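Local coordinates for protein TsrE (PDB 7CWW) that probably catalyses the cyclisation that forms the macrocyclic core of the thiopeptide antibiotic thiostrepton in Streptomyces laurentii, at residues V137-L142 / Y335-L340; L142-V147 / R206-Q211. All blocks are in the same frame, centred on the assembly; numbering follows the deposited sequence.

Interaction 1: residues V137-L142 / Y335-L340; sequences VAFDFL and YTLFYL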
loop_
_atom_site.group_PDB
_atom_site.type_symbol
_atom_site.label_atom_id
_atom_site.label_comp_id
_atom_site.label_asym_id
_atom_site.label_seq_id
_atom_site.Cartn_x
_atom_site.Cartn_y
_atom_site.Cartn_z
ATOM N N VAL A 137 14.033 1.354 1.152
ATOM C CA VAL A 137 13.141 2.437 1.552
ATOM C C VAL A 137 11.739 1.902 1.799
ATOM O O VAL A 137 11.085 2.266 2.784
ATOM C CB VAL A 137 13.162 3.554 0.492
ATOM C CG1 VAL A 137 11.975 4.473 0.664
ATOM C CG2 VAL A 137 14.460 4.345 0.611
ATOM N N ALA A 138 11.268 0.999 0.931
ATOM C CA ALA A 138 9.939 0.424 1.112
ATOM C C ALA A 138 9.884 -0.445 2.359
ATOM O O ALA A 138 8.920 -0.379 3.133
ATOM C CB ALA A 138 9.547 -0.389 -0.134
ATOM N N PHE A 139 10.908 -1.274 2.568
ATOM C CA PHE A 139 10.991 -2.062 3.796
ATOM C C PHE A 139 10.872 -1.159 5.019
ATOM O O PHE A 139 10.104 -1.448 5.945
ATOM C CB PHE A 139 12.311 -2.844 3.817
ATOM C CG PHE A 139 12.449 -3.810 4.981
ATOM C CD1 PHE A 139 11.936 -5.096 4.894
ATOM C CD2 PHE A 139 13.119 -3.440 6.132
ATOM C CE1 PHE A 139 12.072 -6.005 5.948
ATOM C CE2 PHE A 139 13.270 -4.341 7.198
ATOM C CZ PHE A 139 12.742 -5.622 7.104
ATOM N N ASP A 140 11.593 -0.030 5.008
ATOM C CA ASP A 140 11.578 0.889 6.145
ATOM C C ASP A 140 10.167 1.369 6.464
ATOM O O ASP A 140 9.724 1.300 7.617
ATOM C CB ASP A 140 12.477 2.093 5.868
ATOM C CG ASP A 140 13.957 1.774 6.003
ATOM O OD1 ASP A 140 14.305 0.639 6.400
ATOM O OD2 ASP A 140 14.770 2.663 5.679
ATOM N N PHE A 141 9.447 1.903 5.469
ATOM C CA PHE A 141 8.175 2.513 5.850
ATOM C C PHE A 141 7.093 1.470 6.093
ATOM O O PHE A 141 6.188 1.711 6.900
ATOM C CB PHE A 141 7.755 3.599 4.837
ATOM C CG PHE A 141 7.139 3.097 3.527
ATOM C CD1 PHE A 141 5.816 2.674 3.461
ATOM C CD2 PHE A 141 7.855 3.189 2.342
ATOM C CE1 PHE A 141 5.244 2.275 2.237
ATOM C CE2 PHE A 141 7.292 2.783 1.112
ATOM C CZ PHE A 141 5.986 2.325 1.073
ATOM N N LEU A 142 7.191 0.294 5.465
ATOM C CA LEU A 142 6.227 -0.762 5.746
ATOM C C LEU A 142 6.380 -1.278 7.176
ATOM O O LEU A 142 5.385 -1.449 7.893
ATOM C CB LEU A 142 6.387 -1.907 4.741
ATOM C CG LEU A 142 5.937 -1.603 3.316
ATOM C CD1 LEU A 142 6.284 -2.800 2.448
ATOM C CD2 LEU A 142 4.426 -1.256 3.260
ATOM N N TYR A 335 4.388 -8.472 -2.403
ATOM C CA TYR A 335 4.174 -9.636 -1.549
ATOM C C TYR A 335 5.483 -10.210 -1.035
ATOM O O TYR A 335 5.511 -10.770 0.068
ATOM C CB TYR A 335 3.351 -10.698 -2.285
ATOM C CG TYR A 335 1.889 -10.400 -2.132
ATOM C CD1 TYR A 335 1.192 -10.823 -1.005
ATOM C CD2 TYR A 335 1.211 -9.637 -3.077
ATOM C CE1 TYR A 335 -0.151 -10.518 -0.831
ATOM C CE2 TYR A 335 -0.141 -9.332 -2.912
ATOM C CZ TYR A 335 -0.813 -9.775 -1.783
ATOM O OH TYR A 335 -2.145 -9.475 -1.602
ATOM N N THR A 336 6.577 -10.060 -1.787
ATOM C CA THR A 336 7.882 -10.392 -1.220
ATOM C C THR A 336 8.159 -9.549 0.021
ATOM O O THR A 336 8.595 -10.068 1.057
ATOM C CB THR A 336 8.990 -10.203 -2.260
ATOM O OG1 THR A 336 8.820 -11.142 -3.320
ATOM C CG2 THR A 336 10.338 -10.454 -1.626
ATOM N N LEU A 337 7.920 -8.238 -0.065
ATOM C CA LEU A 337 8.131 -7.390 1.101
ATOM C C LEU A 337 7.276 -7.852 2.272
ATOM O O LEU A 337 7.771 -7.961 3.400
ATOM C CB LEU A 337 7.849 -5.918 0.754
ATOM C CG LEU A 337 8.944 -5.212 -0.068
ATOM C CD1 LEU A 337 8.401 -3.941 -0.709
ATOM C CD2 LEU A 337 10.212 -4.893 0.765
ATOM N N PHE A 338 5.998 -8.165 2.029
ATOM C CA PHE A 338 5.147 -8.570 3.146
ATOM C C PHE A 338 5.673 -9.852 3.776
ATOM O O PHE A 338 5.710 -9.980 5.005
ATOM C CB PHE A 338 3.701 -8.763 2.682
ATOM C CG PHE A 338 3.113 -7.567 1.951
ATOM C CD1 PHE A 338 3.526 -6.261 2.249
ATOM C CD2 PHE A 338 2.126 -7.757 0.980
ATOM C CE1 PHE A 338 2.980 -5.169 1.570
ATOM C CE2 PHE A 338 1.567 -6.675 0.299
ATOM C CZ PHE A 338 1.988 -5.379 0.599
ATOM N N TYR A 339 6.099 -10.803 2.943
ATOM C CA TYR A 339 6.590 -12.083 3.442
ATOM C C TYR A 339 7.875 -11.902 4.243
ATOM O O TYR A 339 8.023 -12.464 5.333
ATOM C CB TYR A 339 6.815 -13.046 2.273
ATOM C CG TYR A 339 7.313 -14.399 2.728
ATOM C CD1 TYR A 339 6.418 -15.403 3.090
ATOM C CD2 TYR A 339 8.670 -14.665 2.818
ATOM C CE1 TYR A 339 6.865 -16.642 3.523
ATOM C CE2 TYR A 339 9.127 -15.894 3.256
ATOM C CZ TYR A 339 8.223 -16.879 3.605
ATOM O OH TYR A 339 8.683 -18.100 4.042
ATOM N N LEU A 340 8.826 -11.143 3.697
ATOM C CA LEU A 340 10.096 -10.911 4.378
ATOM C C LEU A 340 9.892 -10.234 5.724
ATOM O O LEU A 340 10.558 -10.579 6.706
ATOM C CB LEU A 340 11.014 -10.054 3.501
ATOM C CG LEU A 340 11.459 -10.661 2.166
ATOM C CD1 LEU A 340 12.368 -9.673 1.455
ATOM C CD2 LEU A 340 12.136 -12.008 2.339
#
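Leu337 and Leu142 mesh where helix 331-349 crosses helix 131-149, in the buried helical part of this probable thiopeptide cyclase. The short segments run in broadly the same direction, inclined at 55° with their axes 10.6 Å apart, and no hydrogen bond joins them. Larger side chains bridge this wide spacing, and the side-chain contacts are apolar. Leu337 enters from helix 331-349 with its CB directed at the partner. Its CG stands anti to its own carbonyl carbon (chi1 -76°), and from there the two methyls fork over the surface of helix 131-149. CD1 of Leu337 lies against the CB of Ala138, 3.8 Å away, the one side-chain carbon that Ala138 offers there. Leu142 answers from the next turn, and the two leucine side chains cross at about a right angle. CD1 of Leu142 packs 3.9 Å from Leu337 CB and also meets Leu337 CD1. The same methyl also reaches Phe338, whose CE1 lies 4.2 Å from Leu142 CD1 in an oblique approach. Phe338 points its CB away from helix 131-149 and only its ring swings back toward it. This ring also lines the pocket that holds a long polyethylene glycol in the crystal, so Leu142 packs against a residue that lines the pocket. Helix 308-326 adds Asn321 and Leu324 around Phe338. At the other branch of the fork, Leu337 CD2 sits at the edge of the Phe139 ring, near its plane, 4.2 Å from Phe139 CB and 4.1 Å from the backbone N of Phe139.

Interaction 2: residues L142-V147 / R206-Q211; sequences LVCTGV and RTLVEQ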
loop_
_atom_site.group_PDB
_atom_site.type_symbol
_atom_site.label_atom_id
_atom_site.label_comp_id
_atom_site.label_asym_id
_atom_site.label_seq_id
_atom_site.Cartn_x
_atom_site.Cartn_y
_atom_site.Cartn_z
ATOM N N LEU A 142 7.191 0.294 5.465
ATOM C CA LEU A 142 6.227 -0.762 5.746
ATOM C C LEU A 142 6.380 -1.278 7.176
ATOM O O LEU A 142 5.385 -1.449 7.893
ATOM C CB LEU A 142 6.387 -1.907 4.741
ATOM C CG LEU A 142 5.937 -1.603 3.316
ATOM C CD1 LEU A 142 6.284 -2.800 2.448
ATOM C CD2 LEU A 142 4.426 -1.256 3.260
ATOM N N VAL A 143 7.615 -1.544 7.610
ATOM C CA VAL A 143 7.814 -2.015 8.987
ATOM C C VAL A 143 7.251 -0.997 9.974
ATOM O O VAL A 143 6.460 -1.329 10.872
ATOM C CB VAL A 143 9.305 -2.295 9.256
ATOM C CG1 VAL A 143 9.560 -2.436 10.745
ATOM C CG2 VAL A 143 9.773 -3.562 8.516
ATOM N N CYS A 144 7.652 0.266 9.813
ATOM C CA CYS A 144 7.189 1.331 10.688
ATOM C C CYS A 144 5.678 1.530 10.637
ATOM O O CYS A 144 5.072 1.854 11.664
ATOM C CB CYS A 144 7.910 2.620 10.302
ATOM S SG CYS A 144 9.679 2.483 10.692
ATOM N N THR A 145 5.049 1.342 9.468
ATOM C CA THR A 145 3.604 1.545 9.402
ATOM C C THR A 145 2.858 0.545 10.284
ATOM O O THR A 145 1.896 0.908 10.977
ATOM C CB THR A 145 3.131 1.457 7.953
ATOM O OG1 THR A 145 3.666 2.566 7.227
ATOM C CG2 THR A 145 1.602 1.513 7.869
ATOM N N GLY A 146 3.285 -0.718 10.274
ATOM C CA GLY A 146 2.638 -1.714 11.117
ATOM C C GLY A 146 2.757 -1.416 12.603
ATOM O O GLY A 146 1.833 -1.704 13.369
ATOM N N VAL A 147 3.879 -0.824 13.024
ATOM C CA VAL A 147 4.065 -0.429 14.426
ATOM C C VAL A 147 3.272 0.833 14.747
ATOM O O VAL A 147 2.683 0.955 15.826
ATOM C CB VAL A 147 5.568 -0.230 14.707
ATOM C CG1 VAL A 147 5.798 0.196 16.179
ATOM C CG2 VAL A 147 6.341 -1.516 14.379
ATOM N N ARG A 206 14.638 -4.964 13.706
ATOM C CA ARG A 206 14.610 -4.677 15.137
ATOM C C ARG A 206 14.937 -3.213 15.392
ATOM O O ARG A 206 14.362 -2.582 16.290
ATOM C CB ARG A 206 15.584 -5.588 15.896
ATOM C CG ARG A 206 15.567 -5.355 17.410
ATOM C CD ARG A 206 16.104 -6.533 18.221
ATOM N NE ARG A 206 15.339 -6.674 19.458
ATOM C CZ ARG A 206 14.711 -7.777 19.843
ATOM N NH1 ARG A 206 14.035 -7.782 20.982
ATOM N NH2 ARG A 206 14.762 -8.878 19.105
ATOM N N THR A 207 15.841 -2.652 14.591
ATOM C CA THR A 207 16.249 -1.261 14.771
ATOM C C THR A 207 15.118 -0.302 14.418
ATOM O O THR A 207 14.924 0.715 15.094
ATOM C CB THR A 207 17.477 -0.981 13.921
ATOM O OG1 THR A 207 18.596 -1.637 14.520
ATOM C CG2 THR A 207 17.736 0.523 13.827
ATOM N N LEU A 208 14.365 -0.607 13.359
ATOM C CA LEU A 208 13.210 0.214 13.021
ATOM C C LEU A 208 12.156 0.153 14.113
ATOM O O LEU A 208 11.553 1.173 14.461
ATOM C CB LEU A 208 12.606 -0.245 11.696
ATOM C CG LEU A 208 13.439 0.015 10.444
ATOM C CD1 LEU A 208 12.930 -0.862 9.303
ATOM C CD2 LEU A 208 13.336 1.497 10.093
ATOM N N VAL A 209 11.907 -1.042 14.650
ATOM C CA VAL A 209 10.921 -1.177 15.717
ATOM C C VAL A 209 11.369 -0.399 16.944
ATOM O O VAL A 209 10.567 0.296 17.585
ATOM C CB VAL A 209 10.674 -2.663 16.033
ATOM C CG1 VAL A 209 9.735 -2.795 17.233
ATOM C CG2 VAL A 209 10.095 -3.387 14.803
ATOM N N GLU A 210 12.662 -0.479 17.280
ATOM C CA GLU A 210 13.170 0.333 18.379
ATOM C C GLU A 210 12.980 1.820 18.092
ATOM O O GLU A 210 12.597 2.592 18.981
ATOM C CB GLU A 210 14.650 0.025 18.636
ATOM C CG GLU A 210 15.351 1.027 19.556
ATOM C CD GLU A 210 14.983 0.852 21.031
ATOM O OE1 GLU A 210 15.026 1.855 21.789
ATOM O OE2 GLU A 210 14.644 -0.286 21.430
ATOM N N GLN A 211 13.249 2.245 16.859
ATOM C CA GLN A 211 13.095 3.661 16.528
ATOM C C GLN A 211 11.632 4.083 16.535
ATOM O O GLN A 211 11.337 5.279 16.623
ATOM C CB GLN A 211 13.731 3.942 15.161
ATOM C CG GLN A 211 15.267 3.813 15.156
ATOM C CD GLN A 211 15.852 3.843 13.744
ATOM O OE1 GLN A 211 15.149 3.604 12.764
ATOM N NE2 GLN A 211 17.140 4.147 13.641
#
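Val143 and Leu208 supply the aliphatic centre of this contact, their side chains crossing at about a right angle. CG1 of Val143 is anti to its backbone N (chi1 166°), and it approaches the root of the leucine, 3.9 Å from Leu208 CB. The leucine's CD1 in turn lies 3.9 Å from Val143 CB. A second aliphatic group is formed by Val209, whose CG2 methyl is shared between two valines one turn apart on the facing helix: it lies 4.2 Å from Val143 CG1 and 4.2 Å from Val147 CG2. This is apolar helix-helix packing between helix 131-149 and the C-terminal end of helix 183-211, with segment axes 9.4 Å apart at an angle of 43°, both running broadly the same way. Sulfur-to-methyl contact makes up the remaining kind. Cys144 SG rests 3.8 Å from Leu208 CD2, and the leucine's two methyls thus divide between the cysteine and Val143. Polar bonds lie around the interface and not across it: Arg206, its CB directed away from the partner helix, makes a salt bridge to Glu348 through NH2, and Thr145 OG1 is hydrogen-bonded to Phe141 O and Trp229 NE1. Phe345 and Tyr349 of helix 331-349 touch Val209, while Met212, just past the helix end, touches both Cys144 and Val147.

After the N-terminal sheet and the helices that follow it, the chain reaches helix 131-149, which contributes a segment to both interactions; Leu142 belongs to both segments but touches the partner helix only in interaction 1. After 58 intervening residues, mostly helical, 206-211 returns to 142-147 and closes the shorter loop in interaction 2. The longer loop closes only when 335-340 comes back to 137-142 in interaction 1, with 192 residues between them, so the shorter loop lies wholly within it. Helix 131-149 is thereby tied to helices 183-211 and 331-349. The contacts, centres about 11 Å apart, adjoin through Leu208, whose CD1 packs 3.5 Å from Asp140 OD1 and 4.1 Å from Phe139 CE2.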